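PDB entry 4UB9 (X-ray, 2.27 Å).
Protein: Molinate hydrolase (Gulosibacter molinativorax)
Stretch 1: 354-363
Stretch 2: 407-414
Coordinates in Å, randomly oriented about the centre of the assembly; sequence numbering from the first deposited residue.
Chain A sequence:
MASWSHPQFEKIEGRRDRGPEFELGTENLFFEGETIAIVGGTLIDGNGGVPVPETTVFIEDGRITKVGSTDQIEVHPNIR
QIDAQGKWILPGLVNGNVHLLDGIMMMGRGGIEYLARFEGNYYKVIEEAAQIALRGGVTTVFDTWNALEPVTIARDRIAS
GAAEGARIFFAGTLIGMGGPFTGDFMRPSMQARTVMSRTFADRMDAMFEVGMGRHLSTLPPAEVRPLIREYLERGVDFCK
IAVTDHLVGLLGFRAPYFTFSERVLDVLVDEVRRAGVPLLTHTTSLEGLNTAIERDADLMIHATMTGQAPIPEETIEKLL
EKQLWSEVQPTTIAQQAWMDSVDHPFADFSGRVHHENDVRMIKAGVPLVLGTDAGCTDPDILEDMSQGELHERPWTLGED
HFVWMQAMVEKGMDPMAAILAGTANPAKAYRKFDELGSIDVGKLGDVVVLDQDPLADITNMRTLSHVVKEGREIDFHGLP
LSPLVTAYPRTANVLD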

# COMPACT_ATOMS: atom_id res chain seq x y z
N HIS A 354 26.37 13.65 4.87
CA HIS A 354 27.17 13.03 3.82
C HIS A 354 27.88 14.03 2.96
O HIS A 354 28.94 13.75 2.36
CB HIS A 354 26.34 12.11 2.94
CG HIS A 354 25.72 10.99 3.70
ND1 HIS A 354 24.75 10.17 3.15
CD2 HIS A 354 25.84 10.60 4.99
CE1 HIS A 354 24.35 9.31 4.06
NE2 HIS A 354 24.98 9.55 5.18
N HIS A 355 27.27 15.20 2.86
CA HIS A 355 27.89 16.33 2.15
C HIS A 355 29.14 16.74 2.94
O HIS A 355 30.20 16.93 2.36
CB HIS A 355 26.89 17.49 1.99
CG HIS A 355 27.53 18.82 1.74
ND1 HIS A 355 27.92 19.23 0.47
CD2 HIS A 355 27.87 19.82 2.58
CE1 HIS A 355 28.47 20.43 0.54
NE2 HIS A 355 28.45 20.81 1.81
N GLU A 356 28.97 16.91 4.24
CA GLU A 356 30.09 17.28 5.13
C GLU A 356 31.20 16.26 5.16
O GLU A 356 32.37 16.61 5.28
CB GLU A 356 29.60 17.50 6.55
CG GLU A 356 28.77 18.78 6.68
CD GLU A 356 27.79 18.75 7.86
OE1 GLU A 356 27.90 17.86 8.73
OE2 GLU A 356 26.90 19.62 7.92
N ASN A 357 30.84 14.99 5.02
CA ASN A 357 31.83 13.92 4.89
C ASN A 357 32.64 14.13 3.63
O ASN A 357 33.85 14.04 3.64
CB ASN A 357 31.17 12.55 4.78
CG ASN A 357 30.59 12.04 6.10
OD1 ASN A 357 30.99 12.46 7.19
ND2 ASN A 357 29.70 11.07 6.00
N ASP A 358 31.93 14.41 2.54
CA ASP A 358 32.58 14.65 1.25
C ASP A 358 33.60 15.77 1.39
O ASP A 358 34.73 15.68 0.91
CB ASP A 358 31.55 14.99 0.16
CG ASP A 358 30.76 13.78 -0.34
OD1 ASP A 358 31.23 12.63 -0.16
OD2 ASP A 358 29.67 13.99 -0.95
N VAL A 359 33.19 16.85 2.06
CA VAL A 359 34.04 18.01 2.22
C VAL A 359 35.32 17.67 2.98
O VAL A 359 36.42 18.07 2.58
CB VAL A 359 33.30 19.14 2.97
CG1 VAL A 359 34.29 20.24 3.40
CG2 VAL A 359 32.23 19.77 2.11
N ARG A 360 35.15 16.98 4.10
CA ARG A 360 36.27 16.59 4.96
C ARG A 360 37.20 15.59 4.27
O ARG A 360 38.42 15.64 4.45
CB ARG A 360 35.79 16.06 6.27
CG ARG A 360 35.12 17.14 7.10
CD ARG A 360 34.43 16.57 8.33
NE ARG A 360 35.34 15.70 9.06
CZ ARG A 360 35.05 14.53 9.60
NH1 ARG A 360 33.85 13.98 9.51
NH2 ARG A 360 36.01 13.88 10.20
N MET A 361 36.64 14.74 3.43
CA MET A 361 37.48 13.81 2.71
C MET A 361 38.39 14.54 1.73
O MET A 361 39.55 14.18 1.52
CB MET A 361 36.64 12.79 1.98
CG MET A 361 35.85 11.93 2.93
SD MET A 361 36.67 10.41 3.44
CE MET A 361 36.50 9.45 1.91
N ILE A 362 37.80 15.49 1.04
CA ILE A 362 38.51 16.26 0.04
C ILE A 362 39.62 17.02 0.74
O ILE A 362 40.76 17.00 0.30
CB ILE A 362 37.56 17.25 -0.67
CG1 ILE A 362 36.69 16.53 -1.69
CG2 ILE A 362 38.34 18.38 -1.38
CD1 ILE A 362 35.38 17.24 -2.00
N LYS A 363 39.25 17.69 1.81
CA LYS A 363 40.14 18.52 2.59
C LYS A 363 41.30 17.75 3.17
O LYS A 363 42.43 18.19 3.14
CB LYS A 363 39.38 19.23 3.72
CG LYS A 363 40.26 20.11 4.60
CD LYS A 363 41.10 21.10 3.76
CE LYS A 363 42.56 21.26 4.22
NZ LYS A 363 42.77 22.53 4.97
N ALA A 407 30.49 19.24 -8.80
CA ALA A 407 30.07 19.16 -7.38
C ALA A 407 31.28 19.10 -6.46
O ALA A 407 31.30 19.67 -5.38
CB ALA A 407 29.22 17.95 -7.15
N MET A 408 32.28 18.33 -6.87
CA MET A 408 33.45 18.13 -6.00
C MET A 408 34.23 19.46 -5.86
O MET A 408 34.59 19.85 -4.77
CB MET A 408 34.32 16.98 -6.53
CG MET A 408 33.67 15.60 -6.33
SD MET A 408 33.30 15.21 -4.60
CE MET A 408 34.81 14.37 -4.14
N VAL A 409 34.43 20.12 -6.98
CA VAL A 409 35.10 21.40 -7.01
C VAL A 409 34.33 22.41 -6.18
O VAL A 409 34.94 23.13 -5.43
CB VAL A 409 35.29 21.89 -8.44
CG1 VAL A 409 35.78 23.34 -8.46
CG2 VAL A 409 36.28 20.98 -9.15
N GLU A 410 33.00 22.44 -6.27
CA GLU A 410 32.18 23.30 -5.34
C GLU A 410 32.50 23.05 -3.87
O GLU A 410 32.35 23.91 -3.03
CB GLU A 410 30.67 23.08 -5.49
CG GLU A 410 30.04 23.57 -6.80
CD GLU A 410 28.57 23.14 -6.99
OE1 GLU A 410 27.99 22.45 -6.12
OE2 GLU A 410 28.04 23.46 -8.07
N LYS A 411 32.85 21.83 -3.55
CA LYS A 411 33.16 21.49 -2.17
C LYS A 411 34.62 21.69 -1.82
O LYS A 411 35.06 21.27 -0.77
CB LYS A 411 32.81 20.03 -1.89
CG LYS A 411 31.33 19.74 -1.98
CD LYS A 411 31.09 18.25 -1.83
CE LYS A 411 29.97 17.77 -2.71
NZ LYS A 411 28.67 18.25 -2.23
N GLY A 412 35.39 22.25 -2.74
CA GLY A 412 36.81 22.59 -2.47
C GLY A 412 37.83 21.71 -3.15
O GLY A 412 39.01 21.88 -2.97
N MET A 413 37.39 20.78 -3.98
CA MET A 413 38.36 19.95 -4.63
C MET A 413 39.07 20.77 -5.68
O MET A 413 38.50 21.61 -6.35
CB MET A 413 37.74 18.72 -5.29
CG MET A 413 38.74 17.59 -5.51
SD MET A 413 38.01 16.11 -6.26
CE MET A 413 39.26 14.88 -5.91
N ASP A 414 40.37 20.50 -5.80
CA ASP A 414 41.17 21.09 -6.81
C ASP A 414 40.75 20.55 -8.19
O ASP A 414 40.71 19.35 -8.38
CB ASP A 414 42.65 20.76 -6.53
CG ASP A 414 43.57 21.31 -7.62
OD1 ASP A 414 43.64 22.56 -7.73
OD2 ASP A 414 44.25 20.52 -8.34
O HOH W 1 27.12 15.82 -1.63

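The polar anchor of this contact is one lysine. Lys 411 leaves the turn after its helix with CA-to-CB directed toward the facing helix, and its chain runs far enough for NZ to donate a hydrogen bond to ND1 of His 355, 3.0 Å away. The ammonium sits at the edge of the imidazole, near the ring plane, where the nitrogen lone pair lies; accepting this bond leaves ND1 unprotonated.

Asp 358, one turn along from His 355, engages the same ammonium less directly. Its OD2 lies 4.6 Å from Lys 411 NZ, beyond a salt bridge, and a water closes the gap, donating to Asp 358 OD2 at 3.2 Å and accepting from Lys 411 NZ at 2.9 Å.

The aliphatic part of the lysine is packing surface too: its CD lies 3.8 Å from Asp 358 CB, and its CB 3.8 Å from Ile 362 CD1 and 4.1 Å from Val 359 CG2.

Ile 362 is the apolar counterpart, burying about as much area as Lys 411. Its CD1 meets Met 408 CE at 3.6 Å, while its CG2 packs 3.6 Å from Met 413 CA and 3.8 Å from Gly 412 C. Gly 412 has phi 108°, where a CB would jam against the preceding carbonyl O, so the backbone itself calls for glycine.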